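Local coordinates for protein LbaCas13a H328A (C2c2) (Lachnospiraceae bacterium NK4A179, PDB 5WLH) that binds pre-crRNA as an RNA-targeting CRISPR-Cas13a nuclease and, guided by this RNA, probably cleaves RNA with a preference for adenosines, at residues Lys1091-Lys1094 / Lys1095-Met1099; Ser1063-Val1066 / Glu1067-Leu1071; Lys1357-Leu1360 / Gln1361-Arg1365; Val681-Arg684 / Lys685-Pro688. All coordinates share one frame; numbering follows the deposited sequence.

Contact 1 (Lys1091-Lys1094 / Lys1095-Met1099); sequences KNIK and KFQEM. With nucleotides of chain B.
Lys1091 meets Lys1095 through its carbonyl: O accepts the amide N of Lys1095 at 3.0 Å, and CG of Lys1095 also packs against that oxygen. One residue on, Asn1092 gives its O to Phe1096 N, while its side chain only grazes Lys1095, Asn1092 OD1 lying 4.1 Å from Lys1095 CD. Phe1096 has CG anti to the backbone N (chi1 171°), which directs its ring edge at the adenine of A38 of chain B, CE2 to C5 of A38 being 3.3 Å. Ile1093 faces the same nucleotide. Its CD1 comes within 3.7 Å of C2 of A38, and its O takes a nearly straight bond from Gln1097 N. Gln1097 NE2 in turn reaches the ribose O2' of A38 at 3.2 Å, a weak bond with an N-H...O angle of 126°. The four successive amide-to-carbonyl bonds, each spanning four residues, define the regular alpha-helix 1087-1103, which presents one flank to this nucleotide and another to strands 1336-1344 and 1349-1353. Lys1094, bent at chi2 and chi4, turns to the sheet side, where NZ forms a salt bridge with Glu1098 OE2 at 2.9 Å, approaching on the anti side 29° out of the carboxylate plane, and also bonds Ala1354 O. An alanine in place of this glutamate takes the carboxylate away, and the Lys1094 ammonium, left with the Ala1354 carbonyl, is likely to be less fixed in its rotation.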
loop_
_atom_site.group_PDB
_atom_site.type_symbol
_atom_site.label_atom_id
_atom_site.label_comp_id
_atom_site.label_asym_id
_atom_site.label_seq_id
_atom_site.Cartn_x
_atom_site.Cartn_y
_atom_site.Cartn_z
ATOM N N LYS A 1091 -0.516 15.341 -31.484
ATOM C CA LYS A 1091 -1.656 15.853 -30.727
ATOM C C LYS A 1091 -2.983 15.412 -31.328
ATOM O O LYS A 1091 -3.953 15.185 -30.594
ATOM C CB LYS A 1091 -1.600 17.383 -30.654
ATOM C CG LYS A 1091 -0.369 17.949 -29.964
ATOM C CD LYS A 1091 -0.404 19.473 -29.957
ATOM C CE LYS A 1091 0.932 20.067 -30.393
ATOM N NZ LYS A 1091 1.535 20.959 -29.357
ATOM N N ASN A 1092 -3.058 15.288 -32.654
ATOM C CA ASN A 1092 -4.306 14.834 -33.261
ATOM C C ASN A 1092 -4.522 13.344 -33.029
ATOM O O ASN A 1092 -5.661 12.893 -32.863
ATOM C CB ASN A 1092 -4.310 15.149 -34.756
ATOM C CG ASN A 1092 -4.971 16.475 -35.063
ATOM O OD1 ASN A 1092 -5.778 16.972 -34.276
ATOM N ND2 ASN A 1092 -4.635 17.057 -36.210
ATOM N N ILE A 1093 -3.443 12.565 -33.041
ATOM C CA ILE A 1093 -3.556 11.150 -32.723
ATOM C C ILE A 1093 -4.083 10.977 -31.306
ATOM O O ILE A 1093 -4.997 10.182 -31.060
ATOM C CB ILE A 1093 -2.201 10.446 -32.920
ATOM C CG1 ILE A 1093 -1.918 10.273 -34.413
ATOM C CG2 ILE A 1093 -2.177 9.094 -32.221
ATOM C CD1 ILE A 1093 -2.787 9.215 -35.069
ATOM N N LYS A 1094 -3.526 11.743 -30.360
ATOM C CA LYS A 1094 -3.993 11.684 -28.977
ATOM C C LYS A 1094 -5.466 12.055 -28.880
ATOM O O LYS A 1094 -6.234 11.393 -28.171
ATOM C CB LYS A 1094 -3.151 12.604 -28.093
ATOM C CG LYS A 1094 -3.487 12.524 -26.601
ATOM C CD LYS A 1094 -3.023 11.194 -26.017
ATOM C CE LYS A 1094 -3.042 11.213 -24.489
ATOM N NZ LYS A 1094 -4.423 11.304 -23.942
ATOM N N LYS A 1095 -5.880 13.105 -29.596
ATOM C CA LYS A 1095 -7.285 13.498 -29.587
ATOM C C LYS A 1095 -8.166 12.400 -30.163
ATOM O O LYS A 1095 -9.256 12.135 -29.641
ATOM C CB LYS A 1095 -7.477 14.802 -30.368
ATOM C CG LYS A 1095 -7.013 16.048 -29.638
ATOM C CD LYS A 1095 -7.294 17.301 -30.465
ATOM C CE LYS A 1095 -6.841 18.564 -29.744
ATOM N NZ LYS A 1095 -7.540 19.783 -30.258
ATOM N N PHE A 1096 -7.719 11.745 -31.240
ATOM C CA PHE A 1096 -8.520 10.653 -31.782
ATOM C C PHE A 1096 -8.642 9.520 -30.776
ATOM O O PHE A 1096 -9.728 8.971 -30.567
ATOM C CB PHE A 1096 -7.930 10.093 -33.067
ATOM C CG PHE A 1096 -8.632 8.842 -33.514
ATOM C CD1 PHE A 1096 -9.905 8.918 -34.042
ATOM C CD2 PHE A 1096 -8.058 7.594 -33.335
ATOM C CE1 PHE A 1096 -10.576 7.782 -34.440
ATOM C CE2 PHE A 1096 -8.734 6.447 -33.718
ATOM C CZ PHE A 1096 -9.990 6.543 -34.278
ATOM N N GLN A 1097 -7.515 9.123 -30.184
ATOM C CA GLN A 1097 -7.540 8.067 -29.181
ATOM C C GLN A 1097 -8.520 8.410 -28.067
ATOM O O GLN A 1097 -9.308 7.557 -27.633
ATOM C CB GLN A 1097 -6.132 7.855 -28.625
ATOM C CG GLN A 1097 -5.152 7.330 -29.666
ATOM C CD GLN A 1097 -3.773 7.060 -29.102
ATOM O OE1 GLN A 1097 -3.197 7.892 -28.393
ATOM N NE2 GLN A 1097 -3.240 5.885 -29.401
ATOM N N GLU A 1098 -8.518 9.667 -27.623
ATOM C CA GLU A 1098 -9.455 10.072 -26.575
ATOM C C GLU A 1098 -10.901 9.946 -27.039
ATOM O O GLU A 1098 -11.769 9.517 -26.272
ATOM C CB GLU A 1098 -9.161 11.501 -26.115
ATOM C CG GLU A 1098 -7.861 11.641 -25.341
ATOM C CD GLU A 1098 -7.395 13.090 -25.205
ATOM O OE1 GLU A 1098 -7.926 13.965 -25.921
ATOM O OE2 GLU A 1098 -6.490 13.352 -24.384
ATOM N N MET A 1099 -11.188 10.317 -28.293
ATOM C CA MET A 1099 -12.563 10.227 -28.775
ATOM C C MET A 1099 -12.978 8.781 -29.006
ATOM O O MET A 1099 -14.142 8.421 -28.780
ATOM C CB MET A 1099 -12.739 11.031 -30.066
ATOM C CG MET A 1099 -12.604 12.533 -29.898
ATOM S SD MET A 1099 -13.594 13.216 -28.549
ATOM C CE MET A 1099 -15.221 12.538 -28.859
ATOM P P A B 38 -8.174 -0.731 -30.861
ATOM O OP1 A B 38 -9.539 -0.383 -30.380
ATOM O OP2 A B 38 -7.818 -0.367 -32.264
ATOM O "O5'" A B 38 -7.053 -0.053 -29.967
ATOM C "C5'" A B 38 -5.683 -0.400 -30.139
ATOM C "C4'" A B 38 -4.791 0.815 -30.080
ATOM O "O4'" A B 38 -4.752 1.456 -31.383
ATOM C "C3'" A B 38 -5.223 1.896 -29.089
ATOM O "O3'" A B 38 -4.066 2.528 -28.563
ATOM C "C2'" A B 38 -5.945 2.899 -29.974
ATOM O "O2'" A B 38 -5.968 4.212 -29.456
ATOM C "C1'" A B 38 -5.111 2.817 -31.247
ATOM N N9 A B 38 -5.809 3.251 -32.457
ATOM C C8 A B 38 -6.974 2.777 -33.001
ATOM N N7 A B 38 -7.326 3.400 -34.099
ATOM C C5 A B 38 -6.319 4.339 -34.288
ATOM C C6 A B 38 -6.102 5.315 -35.276
ATOM N N6 A B 38 -6.926 5.508 -36.304
ATOM N N1 A B 38 -5.006 6.094 -35.166
ATOM C C2 A B 38 -4.179 5.900 -34.130
ATOM N N3 A B 38 -4.279 5.018 -33.138
ATOM C C4 A B 38 -5.380 4.261 -33.283
#

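Contact 2 (Ser1063-Val1066 / Glu1067-Leu1071); sequences SDIV and EYYKL
Ile1065 and Tyr1069 lie side by side, one helical turn apart, with CG2 of the isoleucine 3.4 Å from CE2 of the tyrosine. The fit depends on both first torsions. Ile1065 sets CG2 anti to its own backbone N and CG1 beside it, which makes CG2 the branch that meets the ring; Tyr1069 swings CG to the N side (chi1 -77°), folding its ring back along the turn until CD2 stands 3.1 Å from Ile1065 O. That oxygen also accepts Tyr1069 N at 3.0 Å, with the donor tilted 28° from the carbonyl plane. Tyr1068 takes the other conformation, CG opposite the N (chi1 166°), and places its CD2 3.9 Å above the centre of the Tyr1069 ring, an edge atom over a face. Val1066 sends CG1 alongside Lys1070, whose otherwise extended chain bends at chi4; CE then touches that methyl at 3.7 Å. In the backbone of the same pair, Lys1070 N donates to Val1066 O at 2.9 Å. Four such i to i+4 bonds keep this stretch a regular alpha-helix, with the isoleucine and tyrosines on one flank. Helix 1062-1075 rests on its neighbours on different flanks: Val1066 and Lys1070 touch Val1021 of strand 1019-1021, Ile1065 packs on the loop at Leu1028 and Tyr1029, Tyr1069 OH bonds Val1026 O, and Tyr1068 and Leu1071 adjoin helix 1087-1103.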
loop_
_atom_site.group_PDB
_atom_site.type_symbol
_atom_site.label_atom_id
_atom_site.label_comp_id
_atom_site.label_asym_id
_atom_site.label_seq_id
_atom_site.Cartn_x
_atom_site.Cartn_y
_atom_site.Cartn_z
ATOM N N SER A 1063 -22.345 14.865 -31.442
ATOM C CA SER A 1063 -21.162 15.674 -31.719
ATOM C C SER A 1063 -19.880 14.948 -31.329
ATOM O O SER A 1063 -18.832 15.170 -31.950
ATOM C CB SER A 1063 -21.254 17.026 -31.003
ATOM O OG SER A 1063 -21.240 16.879 -29.598
ATOM N N ASP A 1064 -19.944 14.081 -30.313
ATOM C CA ASP A 1064 -18.816 13.197 -30.018
ATOM C C ASP A 1064 -18.516 12.291 -31.203
ATOM O O ASP A 1064 -17.358 12.134 -31.607
ATOM C CB ASP A 1064 -19.117 12.346 -28.781
ATOM C CG ASP A 1064 -19.118 13.147 -27.494
ATOM O OD1 ASP A 1064 -18.396 14.164 -27.417
ATOM O OD2 ASP A 1064 -19.844 12.743 -26.558
ATOM N N ILE A 1065 -19.556 11.657 -31.747
ATOM C CA ILE A 1065 -19.384 10.736 -32.863
ATOM C C ILE A 1065 -18.923 11.494 -34.098
ATOM O O ILE A 1065 -18.096 11.006 -34.875
ATOM C CB ILE A 1065 -20.692 9.969 -33.108
ATOM C CG1 ILE A 1065 -21.060 9.139 -31.868
ATOM C CG2 ILE A 1065 -20.581 9.087 -34.324
ATOM C CD1 ILE A 1065 -22.512 8.799 -31.783
ATOM N N VAL A 1066 -19.432 12.711 -34.276
ATOM C CA VAL A 1066 -18.955 13.576 -35.348
ATOM C C VAL A 1066 -17.462 13.842 -35.190
ATOM O O VAL A 1066 -16.677 13.668 -36.131
ATOM C CB VAL A 1066 -19.767 14.882 -35.361
ATOM C CG1 VAL A 1066 -19.092 15.939 -36.233
ATOM C CG2 VAL A 1066 -21.201 14.599 -35.805
ATOM N N GLU A 1067 -17.048 14.260 -33.990
ATOM C CA GLU A 1067 -15.637 14.552 -33.747
ATOM C C GLU A 1067 -14.778 13.300 -33.899
ATOM O O GLU A 1067 -13.659 13.365 -34.424
ATOM C CB GLU A 1067 -15.472 15.172 -32.357
ATOM C CG GLU A 1067 -14.049 15.583 -31.988
ATOM C CD GLU A 1067 -13.553 16.813 -32.738
ATOM O OE1 GLU A 1067 -14.308 17.368 -33.568
ATOM O OE2 GLU A 1067 -12.398 17.228 -32.487
ATOM N N TYR A 1068 -15.293 12.148 -33.458
ATOM C CA TYR A 1068 -14.586 10.884 -33.649
ATOM C C TYR A 1068 -14.291 10.636 -35.128
ATOM O O TYR A 1068 -13.159 10.316 -35.506
ATOM C CB TYR A 1068 -15.419 9.741 -33.058
ATOM C CG TYR A 1068 -14.974 8.355 -33.466
ATOM C CD1 TYR A 1068 -13.881 7.754 -32.868
ATOM C CD2 TYR A 1068 -15.661 7.644 -34.442
ATOM C CE1 TYR A 1068 -13.467 6.485 -33.240
ATOM C CE2 TYR A 1068 -15.260 6.380 -34.816
ATOM C CZ TYR A 1068 -14.157 5.803 -34.211
ATOM O OH TYR A 1068 -13.745 4.541 -34.582
ATOM N N TYR A 1069 -15.305 10.790 -35.981
ATOM C CA TYR A 1069 -15.110 10.557 -37.408
ATOM C C TYR A 1069 -14.194 11.607 -38.026
ATOM O O TYR A 1069 -13.356 11.277 -38.873
ATOM C CB TYR A 1069 -16.460 10.525 -38.118
ATOM C CG TYR A 1069 -17.180 9.221 -37.909
ATOM C CD1 TYR A 1069 -16.562 8.013 -38.212
ATOM C CD2 TYR A 1069 -18.465 9.189 -37.399
ATOM C CE1 TYR A 1069 -17.215 6.816 -38.021
ATOM C CE2 TYR A 1069 -19.122 7.989 -37.206
ATOM C CZ TYR A 1069 -18.491 6.813 -37.513
ATOM O OH TYR A 1069 -19.150 5.621 -37.318
ATOM N N LYS A 1070 -14.324 12.868 -37.603
ATOM C CA LYS A 1070 -13.477 13.924 -38.154
ATOM C C LYS A 1070 -12.009 13.678 -37.834
ATOM O O LYS A 1070 -11.141 13.851 -38.697
ATOM C CB LYS A 1070 -13.913 15.290 -37.624
ATOM C CG LYS A 1070 -15.209 15.834 -38.227
ATOM C CD LYS A 1070 -15.438 17.281 -37.793
ATOM C CE LYS A 1070 -16.760 17.836 -38.313
ATOM N NZ LYS A 1070 -16.708 18.232 -39.754
ATOM N N LEU A 1071 -11.710 13.272 -36.596
ATOM C CA LEU A 1071 -10.330 12.977 -36.237
ATOM C C LEU A 1071 -9.863 11.665 -36.852
ATOM O O LEU A 1071 -8.669 11.508 -37.139
ATOM C CB LEU A 1071 -10.178 12.936 -34.715
ATOM C CG LEU A 1071 -10.176 14.301 -34.038
ATOM C CD1 LEU A 1071 -10.603 14.173 -32.581
ATOM C CD2 LEU A 1071 -8.806 14.934 -34.140
#

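Contact 3 (Lys1357-Leu1360 / Gln1361-Arg1365); sequences KRYL and QSIIR
Arg1358 O is gripped from two directions. The amide N of Ser1362 donates to it at 3.3 Å, a rather long bond with the donor tilted 27° from the carbonyl plane, and a water donates at 2.6 Å from its oxygen to Arg1358 O. The same water donates to Ser1362 OG, 3.1 Å from its oxygen, and so bridges the two residues beside the stretched helical bond; OG is further bonded to Ile1056 O. One residue earlier, Gln1361 N donates to Lys1357 O at 2.9 Å. Gln1361, extended beyond CG, runs obliquely over the fully extended chain of Lys1357, with OE1 3.4 Å from CE and farther from CG and CD. Lys1357 NZ itself belongs to Asp1376, a salt bridge, so this is an oxygen against methylenes and not a charge pair. A glycine here removes the glutamine side chain, and the Lys1357 methylenes would probably lose their cover on that side, leaving the chain steadied mainly by its bond to Asp1376. On another flank Tyr1359 has CG anti to the backbone N (chi1 -176°), and its ring meets Ile1363, one turn on toward the C-terminal end: Tyr1359 CE1 lies 3.5 Å from Ile1363 CG1, an apolar touch. That ring also makes a cation-pi contact with Arg1355 and adjoins Tyr1111 of helix 1106-1145. Helix 1357-1368 follows strand 1349-1353, and Asp1356 OD1 accepts Tyr1359 N. The long amide bond implies that Arg1358 O is only loosely engaged by the helix and well placed to take the water as a second donor.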
loop_
_atom_site.group_PDB
_atom_site.type_symbol
_atom_site.label_atom_id
_atom_site.label_comp_id
_atom_site.label_asym_id
_atom_site.label_seq_id
_atom_site.Cartn_x
_atom_site.Cartn_y
_atom_site.Cartn_z
ATOM N N LYS A 1357 -9.571 17.836 -20.527
ATOM C CA LYS A 1357 -10.442 18.475 -19.546
ATOM C C LYS A 1357 -11.695 17.648 -19.295
ATOM O O LYS A 1357 -12.188 17.586 -18.164
ATOM C CB LYS A 1357 -10.819 19.891 -20.003
ATOM C CG LYS A 1357 -11.775 20.603 -19.038
ATOM C CD LYS A 1357 -12.023 22.080 -19.411
ATOM C CE LYS A 1357 -12.923 22.739 -18.362
ATOM N NZ LYS A 1357 -13.244 24.170 -18.665
ATOM N N ARG A 1358 -12.231 17.011 -20.335
ATOM C CA ARG A 1358 -13.452 16.230 -20.165
ATOM C C ARG A 1358 -13.225 15.044 -19.229
ATOM O O ARG A 1358 -14.062 14.745 -18.362
ATOM C CB ARG A 1358 -13.944 15.761 -21.530
ATOM C CG ARG A 1358 -15.072 14.758 -21.504
ATOM C CD ARG A 1358 -15.474 14.490 -22.929
ATOM N NE ARG A 1358 -16.646 13.639 -23.047
ATOM C CZ ARG A 1358 -17.382 13.570 -24.148
ATOM N NH1 ARG A 1358 -17.052 14.310 -25.196
ATOM N NH2 ARG A 1358 -18.432 12.767 -24.203
ATOM N N TYR A 1359 -12.096 14.358 -19.390
ATOM C CA TYR A 1359 -11.747 13.271 -18.480
ATOM C C TYR A 1359 -11.602 13.790 -17.056
ATOM O O TYR A 1359 -12.165 13.224 -16.110
ATOM C CB TYR A 1359 -10.454 12.618 -18.956
ATOM C CG TYR A 1359 -10.006 11.408 -18.159
ATOM C CD1 TYR A 1359 -9.322 11.551 -16.959
ATOM C CD2 TYR A 1359 -10.244 10.126 -18.627
ATOM C CE1 TYR A 1359 -8.903 10.429 -16.231
ATOM C CE2 TYR A 1359 -9.827 9.013 -17.923
ATOM C CZ TYR A 1359 -9.170 9.167 -16.727
ATOM O OH TYR A 1359 -8.766 8.043 -16.035
ATOM N N LEU A 1360 -10.845 14.879 -16.890
ATOM C CA LEU A 1360 -10.618 15.437 -15.562
ATOM C C LEU A 1360 -11.921 15.866 -14.905
ATOM O O LEU A 1360 -12.057 15.776 -13.675
ATOM C CB LEU A 1360 -9.646 16.609 -15.651
ATOM C CG LEU A 1360 -8.250 16.283 -16.156
ATOM C CD1 LEU A 1360 -7.413 17.538 -16.289
ATOM C CD2 LEU A 1360 -7.552 15.264 -15.232
ATOM N N GLN A 1361 -12.885 16.333 -15.699
ATOM C CA GLN A 1361 -14.187 16.672 -15.136
ATOM C C GLN A 1361 -14.854 15.456 -14.512
ATOM O O GLN A 1361 -15.459 15.555 -13.440
ATOM C CB GLN A 1361 -15.098 17.262 -16.217
ATOM C CG GLN A 1361 -14.946 18.760 -16.404
ATOM C CD GLN A 1361 -15.625 19.247 -17.672
ATOM O OE1 GLN A 1361 -15.406 20.370 -18.111
ATOM N NE2 GLN A 1361 -16.440 18.393 -18.270
ATOM N N SER A 1362 -14.790 14.305 -15.182
ATOM C CA SER A 1362 -15.436 13.123 -14.619
ATOM C C SER A 1362 -14.716 12.642 -13.368
ATOM O O SER A 1362 -15.354 12.098 -12.457
ATOM C CB SER A 1362 -15.506 12.014 -15.663
ATOM O OG SER A 1362 -16.603 12.237 -16.538
ATOM N N ILE A 1363 -13.396 12.820 -13.310
ATOM C CA ILE A 1363 -12.656 12.504 -12.091
ATOM C C ILE A 1363 -13.104 13.405 -10.952
ATOM O O ILE A 1363 -13.315 12.946 -9.830
ATOM C CB ILE A 1363 -11.144 12.625 -12.337
ATOM C CG1 ILE A 1363 -10.685 11.624 -13.414
ATOM C CG2 ILE A 1363 -10.382 12.441 -11.037
ATOM C CD1 ILE A 1363 -11.043 10.155 -13.088
ATOM N N ILE A 1364 -13.259 14.709 -11.215
ATOM C CA ILE A 1364 -13.750 15.600 -10.167
ATOM C C ILE A 1364 -15.159 15.207 -9.736
ATOM O O ILE A 1364 -15.473 15.189 -8.541
ATOM C CB ILE A 1364 -13.677 17.065 -10.644
ATOM C CG1 ILE A 1364 -12.225 17.537 -10.624
ATOM C CG2 ILE A 1364 -14.555 17.950 -9.779
ATOM C CD1 ILE A 1364 -11.987 18.825 -11.475
ATOM N N ARG A 1365 -16.026 14.870 -10.690
ATOM C CA ARG A 1365 -17.373 14.453 -10.317
ATOM C C ARG A 1365 -17.335 13.164 -9.506
ATOM O O ARG A 1365 -18.096 12.988 -8.549
ATOM C CB ARG A 1365 -18.219 14.259 -11.564
ATOM C CG ARG A 1365 -18.445 15.544 -12.363
ATOM C CD ARG A 1365 -19.816 15.452 -12.985
ATOM N NE ARG A 1365 -19.756 15.161 -14.402
ATOM C CZ ARG A 1365 -20.792 14.755 -15.129
ATOM N NH1 ARG A 1365 -21.989 14.561 -14.577
ATOM N NH2 ARG A 1365 -20.622 14.537 -16.422
HETATM O O HOH W 1 -16.670 14.782 -18.288
#

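Contact 4 (Val681-Arg684 / Lys685-Pro688); sequences VFVR and KNFP. With nucleotides of chain B.
Val683, with CG1 anti to the backbone N (chi1 175°), and Asn686, with CG beside its N (chi1 -53°), turn their side chains to the same RNA strand, bringing ND2 of the asparagine within 3.8 Å of Val683 CB. From there Asn686 ND2 donates to OP1 of U42 of chain B at 2.9 Å, almost straight with an N-H...O angle of 172°. Val683 packs its two methyls around the backbone of the same strand: CG2 lies 3.5 Å from OP2 of U42, and CG1 is as near to O5' of C41. The chain from Val683 to Phe687 turns tightly: Asn686 N bonds Val683 O weakly and Phe687 N bonds Arg684 O at 3.0 Å from well above the carbonyl plane. Arg684, bent at chi2, crosses Pro688 at about a right angle, NH1 3.7 Å from Pro688 CD, while its NH2 is hydrogen-bonded to Asn718 OD1 of helix 709-732. Phe682 CD1 meets the edge of the Phe687 ring at CE1. This connection between helices 678-681 and 687-692 thus faces RNA phosphates on one side. On its other flanks Phe687 meets Tyr721 edge-to-face and Pro688 touches Tyr717, both on helix 709-732, while Phe682 packs on helix 843-861.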
loop_
_atom_site.group_PDB
_atom_site.type_symbol
_atom_site.label_atom_id
_atom_site.label_comp_id
_atom_site.label_asym_id
_atom_site.label_seq_id
_atom_site.Cartn_x
_atom_site.Cartn_y
_atom_site.Cartn_z
ATOM N N VAL A 681 7.713 -3.867 -21.980
ATOM C CA VAL A 681 8.818 -4.267 -22.850
ATOM C C VAL A 681 8.530 -3.866 -24.290
ATOM O O VAL A 681 9.414 -3.374 -25.001
ATOM C CB VAL A 681 9.066 -5.783 -22.721
ATOM C CG1 VAL A 681 10.160 -6.234 -23.689
ATOM C CG2 VAL A 681 9.475 -6.133 -21.293
ATOM N N PHE A 682 7.293 -4.060 -24.736
ATOM C CA PHE A 682 6.840 -3.700 -26.079
ATOM C C PHE A 682 5.751 -2.649 -25.903
ATOM O O PHE A 682 4.569 -2.968 -25.749
ATOM C CB PHE A 682 6.349 -4.925 -26.839
ATOM C CG PHE A 682 7.449 -5.853 -27.219
ATOM C CD1 PHE A 682 8.150 -5.671 -28.405
ATOM C CD2 PHE A 682 7.831 -6.871 -26.370
ATOM C CE1 PHE A 682 9.192 -6.516 -28.744
ATOM C CE2 PHE A 682 8.867 -7.725 -26.707
ATOM C CZ PHE A 682 9.552 -7.542 -27.892
ATOM N N VAL A 683 6.167 -1.382 -25.897
ATOM C CA VAL A 683 5.219 -0.289 -25.734
ATOM C C VAL A 683 4.327 -0.224 -26.961
ATOM O O VAL A 683 4.819 -0.197 -28.097
ATOM C CB VAL A 683 5.968 1.031 -25.510
ATOM C CG1 VAL A 683 4.990 2.180 -25.458
ATOM C CG2 VAL A 683 6.792 0.954 -24.237
ATOM N N ARG A 684 3.007 -0.215 -26.744
ATOM C CA ARG A 684 2.088 -0.305 -27.876
ATOM C C ARG A 684 2.330 0.818 -28.877
ATOM O O ARG A 684 2.378 0.577 -30.091
ATOM C CB ARG A 684 0.638 -0.286 -27.402
ATOM C CG ARG A 684 -0.371 -0.447 -28.524
ATOM C CD ARG A 684 0.007 -1.578 -29.500
ATOM N NE ARG A 684 -1.002 -1.700 -30.542
ATOM C CZ ARG A 684 -0.994 -0.993 -31.670
ATOM N NH1 ARG A 684 -0.026 -0.117 -31.901
ATOM N NH2 ARG A 684 -1.961 -1.153 -32.562
ATOM N N LYS A 685 2.506 2.048 -28.390
ATOM C CA LYS A 685 2.696 3.169 -29.305
ATOM C C LYS A 685 3.900 2.961 -30.220
ATOM O O LYS A 685 3.868 3.372 -31.384
ATOM C CB LYS A 685 2.836 4.468 -28.511
ATOM C CG LYS A 685 3.468 5.605 -29.290
ATOM C CD LYS A 685 3.899 6.746 -28.375
ATOM C CE LYS A 685 4.518 7.878 -29.190
ATOM N NZ LYS A 685 3.697 8.196 -30.393
ATOM N N ASN A 686 4.959 2.316 -29.732
ATOM C CA ASN A 686 6.172 2.109 -30.520
ATOM C C ASN A 686 6.166 0.803 -31.310
ATOM O O ASN A 686 7.094 0.570 -32.094
ATOM C CB ASN A 686 7.408 2.135 -29.619
ATOM C CG ASN A 686 7.482 3.380 -28.769
ATOM O OD1 ASN A 686 6.929 4.423 -29.132
ATOM N ND2 ASN A 686 8.185 3.286 -27.634
ATOM N N PHE A 687 5.139 -0.029 -31.132
ATOM C CA PHE A 687 5.155 -1.391 -31.671
ATOM C C PHE A 687 5.242 -1.440 -33.196
ATOM O O PHE A 687 6.100 -2.176 -33.712
ATOM C CB PHE A 687 3.923 -2.138 -31.144
ATOM C CG PHE A 687 3.924 -3.609 -31.439
ATOM C CD1 PHE A 687 4.904 -4.433 -30.916
ATOM C CD2 PHE A 687 2.922 -4.169 -32.217
ATOM C CE1 PHE A 687 4.896 -5.784 -31.180
ATOM C CE2 PHE A 687 2.914 -5.534 -32.486
ATOM C CZ PHE A 687 3.902 -6.330 -31.962
ATOM N N PRO A 688 4.413 -0.726 -33.967
ATOM C CA PRO A 688 4.518 -0.865 -35.431
ATOM C C PRO A 688 5.897 -0.517 -35.952
ATOM O O PRO A 688 6.468 -1.273 -36.747
ATOM C CB PRO A 688 3.439 0.094 -35.948
ATOM C CG PRO A 688 2.429 0.141 -34.817
ATOM C CD PRO A 688 3.292 0.158 -33.595
ATOM P P U B 42 7.608 5.549 -24.417
ATOM O OP1 U B 42 8.301 5.465 -25.732
ATOM O OP2 U B 42 7.496 4.343 -23.566
ATOM O "O5'" U B 42 8.335 6.665 -23.549
ATOM C "C5'" U B 42 8.770 7.889 -24.125
ATOM C "C4'" U B 42 9.296 8.804 -23.052
ATOM O "O4'" U B 42 8.237 9.056 -22.090
ATOM C "C3'" U B 42 10.432 8.235 -22.208
ATOM O "O3'" U B 42 11.712 8.365 -22.813
ATOM C "C2'" U B 42 10.288 8.996 -20.897
ATOM O "O2'" U B 42 10.823 10.304 -21.012
ATOM C "C1'" U B 42 8.772 9.109 -20.783
ATOM N N1 U B 42 8.182 8.015 -19.974
ATOM C C2 U B 42 8.298 8.105 -18.596
ATOM O O2 U B 42 8.862 9.032 -18.047
ATOM N N3 U B 42 7.732 7.081 -17.879
ATOM C C4 U B 42 7.070 5.986 -18.394
ATOM O O4 U B 42 6.610 5.138 -17.630
ATOM C C5 U B 42 6.990 5.962 -19.826
ATOM C C6 U B 42 7.532 6.951 -20.547
ATOM P P C B 41 2.864 2.929 -22.092
ATOM O OP1 C B 41 1.956 2.236 -23.045
ATOM O OP2 C B 41 3.807 2.150 -21.265
ATOM O "O5'" C B 41 3.757 4.040 -22.815
ATOM C "C5'" C B 41 3.268 4.777 -23.933
ATOM C "C4'" C B 41 3.795 6.198 -23.964
ATOM O "O4'" C B 41 3.092 7.004 -22.983
ATOM C "C3'" C B 41 5.263 6.403 -23.615
ATOM O "O3'" C B 41 6.141 6.133 -24.694
ATOM C "C2'" C B 41 5.294 7.864 -23.191
ATOM O "O2'" C B 41 5.276 8.702 -24.335
ATOM C "C1'" C B 41 3.949 8.005 -22.481
ATOM N N1 C B 41 4.061 7.846 -21.018
ATOM C C2 C B 41 4.611 8.899 -20.285
ATOM O O2 C B 41 4.980 9.899 -20.909
ATOM N N3 C B 41 4.721 8.793 -18.939
ATOM C C4 C B 41 4.291 7.682 -18.325
ATOM N N4 C B 41 4.406 7.597 -16.990
ATOM C C5 C B 41 3.722 6.594 -19.056
ATOM C C6 C B 41 3.623 6.718 -20.388
#

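All four contacts are partly buried. Contact 3 lies nearest the middle, its centre about 25 Å from that of the chain, and contact 2 farthest, about 40 Å between the same centres. Contacts 1 and 2 sit on consecutive helices that pack directly, with Phe1096 CE1 3.4 Å from Tyr1068 CE1. Contact 2 is tied to contact 3 by a salt bridge, Asp1064 OD1 to Arg1358 NH1 at 2.6 Å. Contacts 1 and 4 do not touch, yet both meet the bound RNA: contact 1 chiefly at the base and ribose of A38, contact 4 chiefly along the backbone. Contacts 2 and 3 rely on protein neighbours: two tyrosines beside an isoleucine in contact 2, a tyrosine-isoleucine touch plus a water bridge in contact 3.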